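Local structure of glutathione S-transferase (Natrialba magadii ATCC 43099, 6GZF) at residues V114-L117 / R118-Y121; D170-E174 / G175-K179; V262-I265 / R266-D269; V288-D291 / H292-H296. The protein is a Xi-class glutathione transferase of a haloalkaliphilic archaeon, probably acting as a glutathionyl-hydroquinone reductase. All coordinates share one frame; numbering follows the deposited sequence.

How the interactions relate
All four interactions are local: each joins adjoining pieces of chain around a turn or helix start, and they follow one another in series, with none nesting or crossing. Interaction 1 opens helix 117-124 of the thioredoxin-like N-terminal domain. Interaction 2 turns the chain into helix 177-192, the first helix of the helical C-terminal domain, on the other side of the chain's centre and about 36 Å away between centres. Interaction 3 shapes the loop between helices 250-254 and 271-279, at the contact with the second subunit. Interaction 4 begins helix 290-299, whose His296 meets Trp97 of the N-terminal domain; its centre is about 22 Å from interaction 1 and 21 Å from interaction 3.

Interaction 1 of 4, residues V114-L117 / R118-Y121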
loop_
_atom_site.group_PDB
_atom_site.type_symbol
_atom_site.label_atom_id
_atom_site.label_comp_id
_atom_site.label_asym_id
_atom_site.label_seq_id
_atom_site.Cartn_x
_atom_site.Cartn_y
_atom_site.Cartn_z
ATOM N N VAL A 114 -14.950 -4.048 -32.960
ATOM C CA VAL A 114 -13.657 -3.380 -33.023
ATOM C C VAL A 114 -12.648 -4.028 -32.080
ATOM O O VAL A 114 -13.021 -4.637 -31.077
ATOM C CB VAL A 114 -13.780 -1.881 -32.685
ATOM C CG1 VAL A 114 -14.681 -1.185 -33.692
ATOM C CG2 VAL A 114 -14.311 -1.695 -31.274
ATOM N N ASP A 115 -11.369 -3.898 -32.414
ATOM C CA ASP A 115 -10.301 -4.418 -31.570
ATOM C C ASP A 115 -10.123 -3.545 -30.335
ATOM O O ASP A 115 -9.937 -4.047 -29.227
ATOM C CB ASP A 115 -8.988 -4.501 -32.350
ATOM C CG ASP A 115 -9.066 -5.453 -33.525
ATOM O OD1 ASP A 115 -9.663 -6.541 -33.374
ATOM O OD2 ASP A 115 -8.530 -5.114 -34.602
ATOM N N TYR A 116 -10.190 -2.232 -30.532
ATOM C CA TYR A 116 -9.946 -1.287 -29.451
ATOM C C TYR A 116 -11.056 -0.247 -29.347
ATOM O O TYR A 116 -11.758 0.029 -30.319
ATOM C CB TYR A 116 -8.596 -0.600 -29.650
ATOM C CG TYR A 116 -7.476 -1.567 -29.955
ATOM C CD1 TYR A 116 -6.906 -2.334 -28.951
ATOM C CD2 TYR A 116 -6.992 -1.717 -31.248
ATOM C CE1 TYR A 116 -5.887 -3.224 -29.220
ATOM C CE2 TYR A 116 -5.970 -2.605 -31.529
ATOM C CZ TYR A 116 -5.421 -3.355 -30.510
ATOM O OH TYR A 116 -4.404 -4.239 -30.782
ATOM N N LEU A 117 -11.202 0.330 -28.158
ATOM C CA LEU A 117 -12.250 1.310 -27.896
ATOM C C LEU A 117 -12.010 2.614 -28.650
ATOM O O LEU A 117 -12.950 3.359 -28.931
ATOM C CB LEU A 117 -12.351 1.588 -26.395
ATOM C CG LEU A 117 -13.649 2.226 -25.894
ATOM C CD1 LEU A 117 -14.787 1.220 -25.922
ATOM C CD2 LEU A 117 -13.464 2.797 -24.494
ATOM N N ARG A 118 -10.751 2.885 -28.977
ATOM C CA ARG A 118 -10.392 4.121 -29.663
ATOM C C ARG A 118 -10.958 4.163 -31.080
ATOM O O ARG A 118 -11.179 5.238 -31.634
ATOM C CB ARG A 118 -8.872 4.299 -29.690
ATOM C CG ARG A 118 -8.091 3.095 -30.190
ATOM C CD ARG A 118 -6.602 3.288 -29.939
ATOM N NE ARG A 118 -5.784 2.210 -30.487
ATOM C CZ ARG A 118 -5.243 2.223 -31.701
ATOM N NH1 ARG A 118 -5.435 3.262 -32.503
ATOM N NH2 ARG A 118 -4.510 1.198 -32.113
ATOM N N GLU A 119 -11.198 2.990 -31.657
ATOM C CA GLU A 119 -11.807 2.898 -32.978
ATOM C C GLU A 119 -13.240 3.419 -32.950
ATOM O O GLU A 119 -13.706 4.040 -33.906
ATOM C CB GLU A 119 -11.784 1.454 -33.486
ATOM C CG GLU A 119 -10.392 0.883 -33.687
ATOM C CD GLU A 119 -10.417 -0.580 -34.085
ATOM O OE1 GLU A 119 -10.972 -0.895 -35.159
ATOM O OE2 GLU A 119 -9.885 -1.414 -33.322
ATOM N N LEU A 120 -13.931 3.163 -31.844
ATOM C CA LEU A 120 -15.317 3.587 -31.681
ATOM C C LEU A 120 -15.433 5.106 -31.593
ATOM O O LEU A 120 -16.348 5.699 -32.165
ATOM C CB LEU A 120 -15.925 2.937 -30.439
ATOM C CG LEU A 120 -16.333 1.472 -30.605
ATOM C CD1 LEU A 120 -16.509 0.811 -29.252
ATOM C CD2 LEU A 120 -17.607 1.366 -31.429
ATOM N N TYR A 121 -14.504 5.726 -30.870
ATOM C CA TYR A 121 -14.447 7.182 -30.775
ATOM C C TYR A 121 -14.237 7.812 -32.148
ATOM O O TYR A 121 -14.952 8.738 -32.534
ATOM C CB TYR A 121 -13.324 7.621 -29.831
ATOM C CG TYR A 121 -13.660 7.530 -28.358
ATOM C CD1 TYR A 121 -13.701 6.304 -27.707
ATOM C CD2 TYR A 121 -13.920 8.675 -27.615
ATOM C CE1 TYR A 121 -14.003 6.221 -26.358
ATOM C CE2 TYR A 121 -14.221 8.603 -26.268
ATOM C CZ TYR A 121 -14.261 7.374 -25.645
ATOM O OH TYR A 121 -14.559 7.300 -24.305
#
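The Tyr116 ring and the Arg118 guanidinium run side by side in the same direction with their planes 22° apart, NH2 of Arg118 lying 3.9 Å from CD2 of Tyr116 in an oblique approach. One face of the Tyr116 ring carries CB of Asp115, offset toward the rim. The Tyr121 ring is met at its edge, in its plane, by the carbonyl of Leu117, whose O is 3.3 Å from CD1. Arg118 also makes a cation-pi contact with Trp16, and the Tyr121 hydroxyl is bonded to the carbonyl O of Thr133, a predicted glutathione-binding residue. This is the entry to helix 117-124, the second helix of the thioredoxin-like fold. Glu119 folds back to its start: CG lies anti to the carbonyl carbon (chi1 -63°), and the extended chain brings OE2 to 2.9 Å from the Tyr116 N. That donor comes from above the carboxylate plane, and a weak bond from Asp115 N, at 3.0 Å, shares OE2. In return Glu119 N donates to Tyr116 O at 3.3 Å. An alanine in place of Glu119 would probably leave the N-H groups of Tyr116 and Asp115 without this acceptor, though the backbone bond to Tyr116 O should remain. CG2 of Val114 packs on CG of Leu120 at 3.8 Å, and Leu117 sets CD1 against Leu120 CD1 and CD2 against Tyr121 CE1.

Interaction 2 of 4, residues D170-E174 / G175-K179; sequences DLYPE and GYQEK
Gln177 lies across the Tyr172 ring at about a right angle, and each of its carbons finds the aromatic surface. CB sits 3.4 Å from CZ of Tyr172. CG follows over the middle of the face in a CH-pi contact, 3.5 Å from the ring centroid and 11° off its normal. CD passes 3.5 Å from CE2 of Tyr172, and the amide stacks on the ring with the two planes 1° apart. At the tip, OE1 lies nearest CE2 of Tyr172, while NE2 turns back to the backbone and donates to Tyr172 O at 3.3 Å. With Tyr172 CG opposite the backbone N (chi1 -171°), the ring is carried out alongside Gln177; its hydroxyl is bonded to Asp181, and Arg155 makes a cation-pi contact with the ring. Replacing Tyr172 by alanine would probably take away the flat surface under Gln177, leaving its amide held mainly by the bond to the backbone O, and leave Asp181 without its hydroxyl mate. Pro173 to Tyr176 form a type II beta turn closed by Tyr176 N on Pro173 O at 3.2 Å, with Gly175 at the third position, where phi is positive. CG of Pro173 rests 3.5 Å from CD2 of Tyr176. One hydrogen bond, a CH-pi contact and the amide stacked flat on the ring hold the glutamine at the start of helix 177-192, the first helix of the C-terminal domain.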
loop_
_atom_site.group_PDB
_atom_site.type_symbol
_atom_site.label_atom_id
_atom_site.label_comp_id
_atom_site.label_asym_id
_atom_site.label_seq_id
_atom_site.Cartn_x
_atom_site.Cartn_y
_atom_site.Cartn_z
ATOM N N ASP A 170 -36.658 4.264 -7.598
ATOM C CA ASP A 170 -36.456 5.681 -7.870
ATOM C C ASP A 170 -35.244 6.208 -7.104
ATOM O O ASP A 170 -35.358 6.636 -5.956
ATOM C CB ASP A 170 -37.719 6.467 -7.507
ATOM C CG ASP A 170 -37.657 7.917 -7.942
ATOM O OD1 ASP A 170 -36.784 8.264 -8.765
ATOM O OD2 ASP A 170 -38.498 8.709 -7.471
ATOM N N LEU A 171 -34.083 6.172 -7.753
ATOM C CA LEU A 171 -32.825 6.553 -7.118
ATOM C C LEU A 171 -32.577 8.058 -7.187
ATOM O O LEU A 171 -31.463 8.528 -6.950
ATOM C CB LEU A 171 -31.659 5.802 -7.763
ATOM C CG LEU A 171 -31.815 4.282 -7.847
ATOM C CD1 LEU A 171 -30.779 3.685 -8.784
ATOM C CD2 LEU A 171 -31.720 3.656 -6.465
ATOM N N TYR A 172 -33.623 8.804 -7.519
ATOM C CA TYR A 172 -33.569 10.262 -7.530
ATOM C C TYR A 172 -34.955 10.798 -7.183
ATOM O O TYR A 172 -35.576 11.495 -7.986
ATOM C CB TYR A 172 -33.101 10.766 -8.898
ATOM C CG TYR A 172 -32.788 12.244 -8.980
ATOM C CD1 TYR A 172 -31.791 12.811 -8.196
ATOM C CD2 TYR A 172 -33.464 13.064 -9.872
ATOM C CE1 TYR A 172 -31.497 14.159 -8.282
ATOM C CE2 TYR A 172 -33.176 14.411 -9.966
ATOM C CZ TYR A 172 -32.191 14.954 -9.169
ATOM O OH TYR A 172 -31.901 16.296 -9.258
ATOM N N PRO A 173 -35.445 10.471 -5.973
ATOM C CA PRO A 173 -36.853 10.675 -5.623
ATOM C C PRO A 173 -37.205 12.110 -5.251
ATOM O O PRO A 173 -36.335 12.894 -4.878
ATOM C CB PRO A 173 -37.037 9.749 -4.420
ATOM C CG PRO A 173 -35.714 9.779 -3.745
ATOM C CD PRO A 173 -34.675 9.936 -4.833
ATOM N N GLU A 174 -38.491 12.432 -5.353
ATOM C CA GLU A 174 -38.997 13.757 -5.021
ATOM C C GLU A 174 -38.761 14.089 -3.551
ATOM O O GLU A 174 -39.055 13.283 -2.669
ATOM C CB GLU A 174 -40.491 13.845 -5.353
ATOM C CG GLU A 174 -41.265 14.863 -4.528
ATOM C CD GLU A 174 -42.721 14.476 -4.344
ATOM O OE1 GLU A 174 -43.068 13.304 -4.604
ATOM O OE2 GLU A 174 -43.518 15.345 -3.934
ATOM N N GLY A 175 -38.225 15.278 -3.297
ATOM C CA GLY A 175 -37.968 15.726 -1.943
ATOM C C GLY A 175 -36.546 15.449 -1.495
ATOM O O GLY A 175 -36.094 15.970 -0.474
ATOM N N TYR A 176 -35.836 14.626 -2.261
ATOM C CA TYR A 176 -34.462 14.260 -1.930
ATOM C C TYR A 176 -33.465 14.793 -2.956
ATOM O O TYR A 176 -32.272 14.898 -2.672
ATOM C CB TYR A 176 -34.319 12.739 -1.829
ATOM C CG TYR A 176 -35.067 12.103 -0.678
ATOM C CD1 TYR A 176 -34.477 11.982 0.573
ATOM C CD2 TYR A 176 -36.354 11.610 -0.846
ATOM C CE1 TYR A 176 -35.151 11.396 1.626
ATOM C CE2 TYR A 176 -37.036 11.020 0.203
ATOM C CZ TYR A 176 -36.430 10.917 1.436
ATOM O OH TYR A 176 -37.105 10.333 2.484
ATOM N N GLN A 177 -33.968 15.125 -4.142
ATOM C CA GLN A 177 -33.136 15.465 -5.297
ATOM C C GLN A 177 -32.072 16.524 -5.019
ATOM O O GLN A 177 -30.914 16.364 -5.404
ATOM C CB GLN A 177 -34.019 15.934 -6.454
ATOM C CG GLN A 177 -34.960 14.869 -6.984
ATOM C CD GLN A 177 -35.897 15.397 -8.049
ATOM O OE1 GLN A 177 -35.898 16.589 -8.358
ATOM N NE2 GLN A 177 -36.705 14.509 -8.617
ATOM N N GLU A 178 -32.471 17.602 -4.351
ATOM C CA GLU A 178 -31.567 18.713 -4.075
ATOM C C GLU A 178 -30.396 18.271 -3.202
ATOM O O GLU A 178 -29.259 18.693 -3.413
ATOM C CB GLU A 178 -32.328 19.859 -3.406
ATOM C CG GLU A 178 -32.054 21.225 -4.010
ATOM C CD GLU A 178 -33.159 22.221 -3.714
ATOM O OE1 GLU A 178 -33.629 22.262 -2.558
ATOM O OE2 GLU A 178 -33.562 22.957 -4.640
ATOM N N LYS A 179 -30.681 17.414 -2.226
ATOM C CA LYS A 179 -29.648 16.878 -1.348
ATOM C C LYS A 179 -28.800 15.837 -2.072
ATOM O O LYS A 179 -27.583 15.782 -1.889
ATOM C CB LYS A 179 -30.275 16.268 -0.091
ATOM C CG LYS A 179 -29.279 15.580 0.833
ATOM C CD LYS A 179 -28.244 16.555 1.372
ATOM C CE LYS A 179 -28.810 17.403 2.500
ATOM N NZ LYS A 179 -27.813 18.384 3.013
#

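Interaction 3 of 4, residues V262-I265 / R266-D269; sequences VQYI and REFD
Gln263 and Phe268 cross obliquely, the amide inclined 38° to the ring and its NE2 poised over the ring centre, 3.2 Å from CD2 of Phe268. An extended Gln263 chain, with CG opposite the backbone N (chi1 -170°), carries the amide there and lets its own CG brush OE1 of Glu267 at 3.3 Å. Tyr264 and Arg266 instead lie side by side and point the same way, with ring and guanidinium steeply inclined at 73°; NE of Arg266 comes 3.6 Å from CD2 of Tyr264. Glu267 crosses back toward the chain before it, where OE1 of Glu267 accepts from Tyr264 N at 3.2 Å, on its anti lone pair. The backbone forms two overlapping type I beta turns, closed by Phe268 N on Ile265 O at 3.1 Å and, weakly, by Glu267 N on Tyr264 O. They lie in the loop between helices 250-254 and 271-279 of the helical C-terminal domain, and the carboxylate of Asp251 grips the N-H groups of Ile265 and Arg266. This loop also meets the second subunit, in a reciprocal way: Glu267 OE1 is salt-bridged to Arg266 of the second subunit, and Arg266 to Glu267 of the second subunit. The Tyr264 hydroxyl is bonded to His255 of the second subunit, while the Tyr264 rings of the two chains meet. CD1 of Ile265 touches CE2 of Phe268 at 4.2 Å.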
loop_
_atom_site.group_PDB
_atom_site.type_symbol
_atom_site.label_atom_id
_atom_site.label_comp_id
_atom_site.label_asym_id
_atom_site.label_seq_id
_atom_site.Cartn_x
_atom_site.Cartn_y
_atom_site.Cartn_z
ATOM N N VAL A 262 -4.270 5.506 5.585
ATOM C CA VAL A 262 -4.523 6.009 6.929
ATOM C C VAL A 262 -5.383 5.016 7.707
ATOM O O VAL A 262 -5.097 4.703 8.861
ATOM C CB VAL A 262 -5.213 7.386 6.909
ATOM C CG1 VAL A 262 -5.587 7.815 8.320
ATOM C CG2 VAL A 262 -4.307 8.419 6.257
ATOM N N GLN A 263 -6.429 4.512 7.062
ATOM C CA GLN A 263 -7.336 3.573 7.710
ATOM C C GLN A 263 -8.107 2.736 6.694
ATOM O O GLN A 263 -8.472 3.223 5.623
ATOM C CB GLN A 263 -8.315 4.323 8.617
ATOM C CG GLN A 263 -9.149 3.423 9.515
ATOM C CD GLN A 263 -10.157 4.192 10.345
ATOM O OE1 GLN A 263 -9.796 5.065 11.132
ATOM N NE2 GLN A 263 -11.434 3.866 10.174
ATOM N N TYR A 264 -8.337 1.472 7.033
ATOM C CA TYR A 264 -9.229 0.618 6.259
ATOM C C TYR A 264 -10.639 1.194 6.280
ATOM O O TYR A 264 -11.043 1.823 7.257
ATOM C CB TYR A 264 -9.249 -0.807 6.821
ATOM C CG TYR A 264 -8.190 -1.737 6.271
ATOM C CD1 TYR A 264 -7.871 -1.742 4.919
ATOM C CD2 TYR A 264 -7.524 -2.626 7.105
ATOM C CE1 TYR A 264 -6.909 -2.600 4.416
ATOM C CE2 TYR A 264 -6.561 -3.486 6.612
ATOM C CZ TYR A 264 -6.257 -3.470 5.267
ATOM O OH TYR A 264 -5.298 -4.328 4.776
ATOM N N ILE A 265 -11.386 0.984 5.202
ATOM C CA ILE A 265 -12.803 1.325 5.199
ATOM C C ILE A 265 -13.522 0.420 6.193
ATOM O O ILE A 265 -14.459 0.840 6.877
ATOM C CB ILE A 265 -13.423 1.186 3.795
ATOM C CG1 ILE A 265 -12.920 2.305 2.884
ATOM C CG2 ILE A 265 -14.942 1.229 3.863
ATOM C CD1 ILE A 265 -13.316 3.692 3.342
ATOM N N ARG A 266 -13.049 -0.819 6.297
ATOM C CA ARG A 266 -13.650 -1.799 7.194
ATOM C C ARG A 266 -13.401 -1.466 8.665
ATOM O O ARG A 266 -14.005 -2.069 9.552
ATOM C CB ARG A 266 -13.126 -3.204 6.883
ATOM C CG ARG A 266 -11.733 -3.492 7.421
ATOM C CD ARG A 266 -11.358 -4.950 7.207
ATOM N NE ARG A 266 -9.997 -5.244 7.649
ATOM C CZ ARG A 266 -9.403 -6.422 7.497
ATOM N NH1 ARG A 266 -10.049 -7.422 6.914
ATOM N NH2 ARG A 266 -8.162 -6.603 7.928
ATOM N N GLU A 267 -12.515 -0.509 8.921
ATOM C CA GLU A 267 -12.227 -0.087 10.287
ATOM C C GLU A 267 -13.173 1.019 10.748
ATOM O O GLU A 267 -13.277 1.296 11.943
ATOM C CB GLU A 267 -10.775 0.378 10.413
ATOM C CG GLU A 267 -9.764 -0.754 10.460
ATOM C CD GLU A 267 -8.369 -0.276 10.817
ATOM O OE1 GLU A 267 -7.773 0.474 10.016
ATOM O OE2 GLU A 267 -7.871 -0.652 11.899
ATOM N N PHE A 268 -13.861 1.649 9.800
ATOM C CA PHE A 268 -14.857 2.664 10.131
ATOM C C PHE A 268 -16.089 2.026 10.766
ATOM O O PHE A 268 -16.553 0.974 10.326
ATOM C CB PHE A 268 -15.256 3.463 8.889
ATOM C CG PHE A 268 -14.252 4.506 8.488
ATOM C CD1 PHE A 268 -14.285 5.769 9.056
ATOM C CD2 PHE A 268 -13.281 4.230 7.539
ATOM C CE1 PHE A 268 -13.367 6.735 8.691
ATOM C CE2 PHE A 268 -12.358 5.192 7.171
ATOM C CZ PHE A 268 -12.403 6.446 7.747
ATOM N N ASP A 269 -16.614 2.674 11.802
ATOM C CA ASP A 269 -17.754 2.150 12.547
ATOM C C ASP A 269 -19.016 2.028 11.698
ATOM O O ASP A 269 -19.798 1.093 11.872
ATOM C CB ASP A 269 -18.048 3.034 13.763
ATOM C CG ASP A 269 -16.924 3.027 14.779
ATOM O OD1 ASP A 269 -16.237 1.991 14.904
ATOM O OD2 ASP A 269 -16.728 4.058 15.456
#

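Interaction 4 of 4, residues V288-D291 / H292-H296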
loop_
_atom_site.group_PDB
_atom_site.type_symbol
_atom_site.label_atom_id
_atom_site.label_comp_id
_atom_site.label_asym_id
_atom_site.label_seq_id
_atom_site.Cartn_x
_atom_site.Cartn_y
_atom_site.Cartn_z
ATOM N N VAL A 288 -20.084 -6.529 -9.311
ATOM C CA VAL A 288 -18.761 -6.369 -8.722
ATOM C C VAL A 288 -17.830 -7.498 -9.151
ATOM O O VAL A 288 -17.980 -8.641 -8.717
ATOM C CB VAL A 288 -18.829 -6.328 -7.184
ATOM C CG1 VAL A 288 -17.502 -5.861 -6.610
ATOM C CG2 VAL A 288 -19.953 -5.413 -6.728
ATOM N N GLU A 289 -16.873 -7.171 -10.014
ATOM C CA GLU A 289 -15.879 -8.139 -10.462
ATOM C C GLU A 289 -14.502 -7.772 -9.922
ATOM O O GLU A 289 -13.730 -7.078 -10.586
ATOM C CB GLU A 289 -15.850 -8.213 -11.988
ATOM C CG GLU A 289 -17.073 -8.872 -12.601
ATOM C CD GLU A 289 -17.097 -10.371 -12.379
ATOM O OE1 GLU A 289 -16.012 -10.962 -12.195
ATOM O OE2 GLU A 289 -18.199 -10.958 -12.390
ATOM N N MET A 290 -14.203 -8.244 -8.716
ATOM C CA MET A 290 -12.959 -7.904 -8.034
ATOM C C MET A 290 -11.734 -8.376 -8.810
ATOM O O MET A 290 -10.690 -7.725 -8.790
ATOM C CB MET A 290 -12.945 -8.502 -6.626
ATOM C CG MET A 290 -11.886 -7.907 -5.716
ATOM S SD MET A 290 -12.174 -6.154 -5.404
ATOM C CE MET A 290 -13.605 -6.233 -4.331
ATOM N N ASP A 291 -11.869 -9.510 -9.492
ATOM C CA ASP A 291 -10.784 -10.052 -10.301
ATOM C C ASP A 291 -10.384 -9.064 -11.394
ATOM O O ASP A 291 -9.203 -8.913 -11.705
ATOM C CB ASP A 291 -11.190 -11.391 -10.918
ATOM C CG ASP A 291 -10.019 -12.120 -11.548
ATOM O OD1 ASP A 291 -8.912 -12.081 -10.968
ATOM O OD2 ASP A 291 -10.204 -12.733 -12.620
ATOM N N HIS A 292 -11.379 -8.391 -11.966
ATOM C CA HIS A 292 -11.133 -7.344 -12.951
ATOM C C HIS A 292 -10.487 -6.126 -12.301
ATOM O O HIS A 292 -9.591 -5.505 -12.872
ATOM C CB HIS A 292 -12.437 -6.934 -13.642
ATOM C CG HIS A 292 -12.906 -7.904 -14.681
ATOM N ND1 HIS A 292 -12.952 -7.591 -16.023
ATOM C CD2 HIS A 292 -13.354 -9.178 -14.578
ATOM C CE1 HIS A 292 -13.406 -8.629 -16.701
ATOM N NE2 HIS A 292 -13.657 -9.606 -15.848
ATOM N N ILE A 293 -10.950 -5.794 -11.099
ATOM C CA ILE A 293 -10.484 -4.610 -10.388
ATOM C C ILE A 293 -9.014 -4.725 -9.998
ATOM O O ILE A 293 -8.217 -3.830 -10.283
ATOM C CB ILE A 293 -11.325 -4.354 -9.121
ATOM C CG1 ILE A 293 -12.755 -3.968 -9.501
ATOM C CG2 ILE A 293 -10.700 -3.258 -8.276
ATOM C CD1 ILE A 293 -13.690 -3.839 -8.316
ATOM N N THR A 294 -8.657 -5.830 -9.353
ATOM C CA THR A 294 -7.290 -6.035 -8.885
ATOM C C THR A 294 -6.307 -6.196 -10.042
ATOM O O THR A 294 -5.169 -5.736 -9.965
ATOM C CB THR A 294 -7.186 -7.269 -7.968
ATOM O OG1 THR A 294 -7.715 -8.417 -8.643
ATOM C CG2 THR A 294 -7.961 -7.042 -6.681
ATOM N N GLU A 295 -6.747 -6.848 -11.113
ATOM C CA GLU A 295 -5.878 -7.079 -12.262
ATOM C C GLU A 295 -5.547 -5.774 -12.976
ATOM O O GLU A 295 -4.414 -5.562 -13.410
ATOM C CB GLU A 295 -6.523 -8.058 -13.246
ATOM C CG GLU A 295 -5.627 -8.411 -14.427
ATOM C CD GLU A 295 -6.321 -9.265 -15.468
ATOM O OE1 GLU A 295 -7.405 -9.806 -15.167
ATOM O OE2 GLU A 295 -5.778 -9.395 -16.586
ATOM N N HIS A 296 -6.542 -4.904 -13.097
ATOM C CA HIS A 296 -6.351 -3.631 -13.780
ATOM C C HIS A 296 -5.387 -2.724 -13.025
ATOM O O HIS A 296 -4.342 -2.350 -13.543
ATOM C CB HIS A 296 -7.691 -2.919 -13.970
ATOM C CG HIS A 296 -7.569 -1.540 -14.542
ATOM N ND1 HIS A 296 -7.396 -1.302 -15.888
ATOM C CD2 HIS A 296 -7.600 -0.323 -13.946
ATOM C CE1 HIS A 296 -7.322 -0.001 -16.097
ATOM N NE2 HIS A 296 -7.443 0.618 -14.936
HETATM O O HOH W 1 -9.508 -10.480 -14.161
#
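Met290 O is gripped twice by Thr294. Thr294 N lies 2.8 Å from Met290 O; its N-H points almost straight at the oxygen (175°), and the donor lies nearly along the C=O axis (163°). OG1 of Thr294 adds a second bond at 3.1 Å to Met290 O, tilted from the carbonyl plane. The hydroxyl gets there because OG1 stands between the backbone N and the carbonyl carbon (chi1 55°). Glu289, at the N-cap, offers its O to Ile293 N at 3.1 Å, in the carbonyl plane, and more weakly to His292 N. The carbonyl after that of Met290, Asp291 O, accepts from Glu295 N at 3.3 Å. These bonds start helix 290-299, which carries Tyr297, predicted to lower the pKa of the active-site cysteine. Glu295 OE2 has its own mate, a salt bridge to Lys103. The placing of a water between Asp291 OD2 and Glu295 OE1 is doubtful, its contact with Glu295 OE1 being implausibly short. The His292 ring lies alongside Glu289, its CD2 3.7 Å from CB of Glu289; it meets Tyr62 edge-to-face, and its NE2 bonds weakly to Glu104 O. SD of Met290 rests 4.0 Å from CD1 of Ile293.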